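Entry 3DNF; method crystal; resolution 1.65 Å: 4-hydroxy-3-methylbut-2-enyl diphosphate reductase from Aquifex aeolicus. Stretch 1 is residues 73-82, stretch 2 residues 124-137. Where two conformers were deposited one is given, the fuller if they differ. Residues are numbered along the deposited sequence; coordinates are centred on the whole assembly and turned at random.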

# COMPACT_ATOMS: atom_id res chain seq x y z
N SER B 73 23.55 -17.22 2.10
CA SER B 73 23.03 -16.02 1.44
C SER B 73 21.83 -15.40 2.19
O SER B 73 21.59 -14.20 2.04
CB SER B 73 22.67 -16.31 -0.01
OG SER B 73 21.58 -17.24 -0.04
N HIS B 74 21.12 -16.21 2.96
CA HIS B 74 19.95 -15.74 3.75
C HIS B 74 20.32 -15.03 5.04
O HIS B 74 19.48 -14.37 5.65
CB HIS B 74 18.86 -16.85 3.93
CG HIS B 74 19.30 -18.05 4.71
ND1 HIS B 74 19.94 -17.97 5.93
CD2 HIS B 74 19.12 -19.37 4.48
CE1 HIS B 74 20.18 -19.18 6.39
NE2 HIS B 74 19.68 -20.05 5.53
N GLY B 75 21.58 -15.13 5.45
CA GLY B 75 21.96 -14.42 6.67
C GLY B 75 21.54 -15.11 7.96
O GLY B 75 20.83 -16.15 7.97
N ILE B 76 21.97 -14.51 9.06
CA ILE B 76 21.69 -15.03 10.38
C ILE B 76 21.54 -13.87 11.36
O ILE B 76 22.03 -12.76 11.10
CB ILE B 76 22.77 -16.08 10.89
CG1 ILE B 76 24.15 -15.45 10.94
CG2 ILE B 76 22.67 -17.43 10.11
CD1 ILE B 76 25.18 -16.40 11.59
N PRO B 77 20.89 -14.12 12.51
CA PRO B 77 20.86 -13.05 13.54
C PRO B 77 22.26 -12.56 13.93
O PRO B 77 23.19 -13.40 14.00
CB PRO B 77 20.11 -13.70 14.70
CG PRO B 77 19.22 -14.75 14.01
CD PRO B 77 20.11 -15.31 12.90
N PRO B 78 22.41 -11.25 14.20
CA PRO B 78 23.74 -10.73 14.53
C PRO B 78 24.34 -11.36 15.80
O PRO B 78 25.55 -11.61 15.87
CB PRO B 78 23.50 -9.22 14.66
CG PRO B 78 22.06 -9.10 15.03
CD PRO B 78 21.36 -10.20 14.29
N GLU B 79 23.52 -11.65 16.81
CA GLU B 79 24.06 -12.33 17.99
C GLU B 79 24.58 -13.78 17.74
O GLU B 79 25.41 -14.28 18.50
CB GLU B 79 23.02 -12.31 19.14
CG GLU B 79 21.79 -13.20 18.88
CD GLU B 79 20.62 -12.49 18.16
OE1 GLU B 79 20.80 -11.49 17.41
OE2 GLU B 79 19.49 -13.01 18.32
N LYS B 80 24.07 -14.45 16.70
CA LYS B 80 24.55 -15.78 16.35
C LYS B 80 25.85 -15.66 15.59
O LYS B 80 26.78 -16.46 15.81
CB LYS B 80 23.52 -16.58 15.53
CG LYS B 80 23.91 -18.07 15.42
CD LYS B 80 22.85 -18.91 14.69
CE LYS B 80 23.29 -20.36 14.64
NZ LYS B 80 22.17 -21.24 14.16
N GLU B 81 25.91 -14.67 14.70
CA GLU B 81 27.18 -14.39 14.01
C GLU B 81 28.27 -14.09 15.05
O GLU B 81 29.40 -14.64 14.97
CB GLU B 81 27.02 -13.19 13.09
CG GLU B 81 28.31 -12.95 12.30
CD GLU B 81 28.15 -11.86 11.25
OE1 GLU B 81 27.03 -11.69 10.75
OE2 GLU B 81 29.16 -11.18 10.94
N GLU B 82 27.93 -13.30 16.06
CA GLU B 82 28.90 -12.97 17.11
C GLU B 82 29.29 -14.21 17.93
O GLU B 82 30.44 -14.37 18.29
CB GLU B 82 28.43 -11.80 18.00
CG GLU B 82 29.45 -11.36 19.05
CD GLU B 82 30.75 -10.75 18.49
OE1 GLU B 82 30.87 -10.45 17.27
OE2 GLU B 82 31.69 -10.56 19.31
N HIS B 124 11.08 -18.68 8.00
CA HIS B 124 12.15 -18.73 7.02
C HIS B 124 13.42 -18.15 7.61
O HIS B 124 13.36 -17.13 8.27
CB HIS B 124 11.79 -17.99 5.72
CG HIS B 124 12.82 -18.17 4.64
ND1 HIS B 124 12.62 -19.01 3.56
CD2 HIS B 124 14.05 -17.64 4.49
CE1 HIS B 124 13.69 -18.98 2.79
NE2 HIS B 124 14.57 -18.16 3.33
N PRO B 125 14.58 -18.80 7.36
CA PRO B 125 15.85 -18.25 7.90
C PRO B 125 16.17 -16.77 7.58
O PRO B 125 16.77 -16.05 8.41
CB PRO B 125 16.91 -19.18 7.30
CG PRO B 125 16.17 -20.47 7.00
CD PRO B 125 14.80 -20.04 6.59
N GLU B 126 15.79 -16.28 6.40
CA GLU B 126 16.02 -14.87 6.06
C GLU B 126 15.23 -13.97 7.04
O GLU B 126 15.76 -12.98 7.56
CB GLU B 126 15.65 -14.53 4.62
CG GLU B 126 16.10 -13.13 4.25
CD GLU B 126 15.40 -12.65 2.99
OE1 GLU B 126 15.59 -13.32 1.93
OE2 GLU B 126 14.68 -11.61 3.07
N VAL B 127 14.01 -14.36 7.29
CA VAL B 127 13.11 -13.63 8.16
C VAL B 127 13.61 -13.66 9.62
O VAL B 127 13.66 -12.64 10.27
CB VAL B 127 11.63 -14.13 7.95
CG1 VAL B 127 10.68 -13.53 8.99
CG2 VAL B 127 11.16 -13.77 6.53
N ILE B 128 14.01 -14.82 10.11
CA ILE B 128 14.58 -14.95 11.44
C ILE B 128 15.81 -14.03 11.57
O ILE B 128 15.98 -13.36 12.59
CB ILE B 128 14.98 -16.43 11.69
CG1 ILE B 128 13.70 -17.26 11.77
CG2 ILE B 128 15.83 -16.60 12.96
CD1 ILE B 128 13.92 -18.76 11.77
N GLY B 129 16.65 -14.01 10.55
CA GLY B 129 17.85 -13.15 10.64
C GLY B 129 17.48 -11.67 10.74
O GLY B 129 17.98 -10.94 11.60
N THR B 130 16.56 -11.22 9.89
CA THR B 130 16.11 -9.85 9.88
C THR B 130 15.46 -9.45 11.21
O THR B 130 15.71 -8.35 11.68
CB THR B 130 15.14 -9.65 8.72
OG1 THR B 130 15.86 -9.86 7.51
CG2 THR B 130 14.61 -8.23 8.70
N LEU B 131 14.61 -10.31 11.78
CA LEU B 131 14.07 -10.06 13.15
C LEU B 131 15.20 -9.85 14.16
O LEU B 131 15.06 -9.06 15.08
CB LEU B 131 13.14 -11.16 13.64
CG LEU B 131 11.80 -11.18 12.92
CD1 LEU B 131 10.91 -12.30 13.45
CD2 LEU B 131 11.07 -9.81 13.05
N GLY B 132 16.30 -10.58 13.98
CA GLY B 132 17.46 -10.41 14.86
C GLY B 132 18.08 -9.02 14.73
O GLY B 132 18.52 -8.43 15.72
N TYR B 133 18.13 -8.50 13.51
CA TYR B 133 18.60 -7.12 13.30
C TYR B 133 17.63 -6.08 13.90
O TYR B 133 18.07 -5.08 14.49
CB TYR B 133 18.86 -6.89 11.80
CG TYR B 133 20.22 -7.42 11.50
CD1 TYR B 133 20.41 -8.74 11.11
CD2 TYR B 133 21.33 -6.60 11.71
CE1 TYR B 133 21.70 -9.25 10.88
CE2 TYR B 133 22.64 -7.09 11.49
CZ TYR B 133 22.81 -8.41 11.09
OH TYR B 133 24.09 -8.89 10.85
N LEU B 134 16.33 -6.34 13.75
CA LEU B 134 15.32 -5.43 14.27
C LEU B 134 15.47 -5.39 15.79
O LEU B 134 15.47 -4.31 16.40
CB LEU B 134 13.91 -5.93 13.92
CG LEU B 134 12.72 -5.07 14.42
CD1 LEU B 134 12.72 -3.66 13.78
CD2 LEU B 134 11.41 -5.79 14.18
N ARG B 135 15.65 -6.56 16.40
CA ARG B 135 15.82 -6.63 17.84
C ARG B 135 17.12 -5.91 18.27
O ARG B 135 17.11 -5.16 19.26
CB ARG B 135 15.80 -8.10 18.30
CG ARG B 135 16.26 -8.34 19.76
CD ARG B 135 16.08 -9.80 20.21
NE ARG B 135 16.75 -10.72 19.30
CZ ARG B 135 16.14 -11.56 18.46
NH1 ARG B 135 14.80 -11.64 18.44
NH2 ARG B 135 16.88 -12.35 17.66
N ALA B 136 18.18 -6.11 17.50
CA ALA B 136 19.50 -5.52 17.81
C ALA B 136 19.49 -3.99 17.82
O ALA B 136 20.21 -3.34 18.59
CB ALA B 136 20.55 -6.05 16.84
N CYS B 137 18.68 -3.41 16.96
CA CYS B 137 18.62 -1.95 16.89
C CYS B 137 17.48 -1.39 17.72
O CYS B 137 17.10 -0.22 17.57
CB CYS B 137 18.54 -1.48 15.45
SG CYS B 137 16.96 -1.85 14.73
O HOH W 1 18.51 -12.56 7.45
O HOH W 2 18.80 -16.90 9.81
O HOH W 3 24.30 -11.46 11.31
O HOH W 4 19.33 -9.55 18.16

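The centre of this contact is Pro 78, in the first turn of helix 78-82. Its side chain sits as a knob among Gly 129, Gly 132, Tyr 133 and Ala 136 of helix 125-136. The two helices run nearly at right angles, at 94°. Pro 78 CD lies over one face of the Tyr 133 ring, 3.8 Å from the ring centroid, in a CH-pi contact. Pro 78 CD is also 3.5 Å from Gly 132 C. Pro 78 CG packs against Ala 136 CB at 3.9 Å.

Two glycines make this close approach possible. At Gly 132 an ideal CB would lie 2.7 Å from Pro 77 CB, a clash, and 3.1 Å from Pro 78 CD. At Gly 129 an ideal CB would sit tightly, 3.4 Å from Ile 76 C. With no side chain there, the loop lies directly on the helix: Gly 129 CA is 3.7 Å from Pro 77 N. Pro 77, the N-cap residue of helix 78-82, also reaches Ile 128, with Pro 77 CG 4.0 Å from Ile 128 CG2.

A second proline contact lies at the start of helix 125-136. Pro 125 CB stands almost on the ring normal of His 74, 3.3 Å from the ring centroid, in a CH-pi contact. The ring is held within its own loop by a hydrogen bond from His 74 ND1 to Gly 75 O, 2.9 Å long. Beside it, Glu 126 CA approaches His 74 O at 3.5 Å in a nearly straight CA-H...O contact.

Water 1 donates to His 74 O (2.7 Å) and Glu 126 O (2.8 Å). Water 2 donates to Gly 75 O (2.8 Å) and Pro 125 O (2.6 Å). Both bridge pairs of carbonyls, which have no protons to offer each other. Near the Tyr 133 hydroxyl, water 3 lies 2.6 Å from Tyr 133 OH, 2.6 Å from Ile 76 O and 2.8 Å from Glu 81 OE1.

The polar edge is formed by Glu 79 and Arg 135. Arg 135 NH2 donates to Glu 79 OE2 at 2.8 Å, in a salt bridge that is the one direct hydrogen bond between the stretches. The carboxylate oxygen meets the guanidinium at its edge, near its plane. Water 4 extends the link, donating to Glu 79 OE1 (2.5 Å) and Gly 132 O (2.8 Å). Water 4 also accepts a weak hydrogen bond from Arg 135 NE at 3.1 Å.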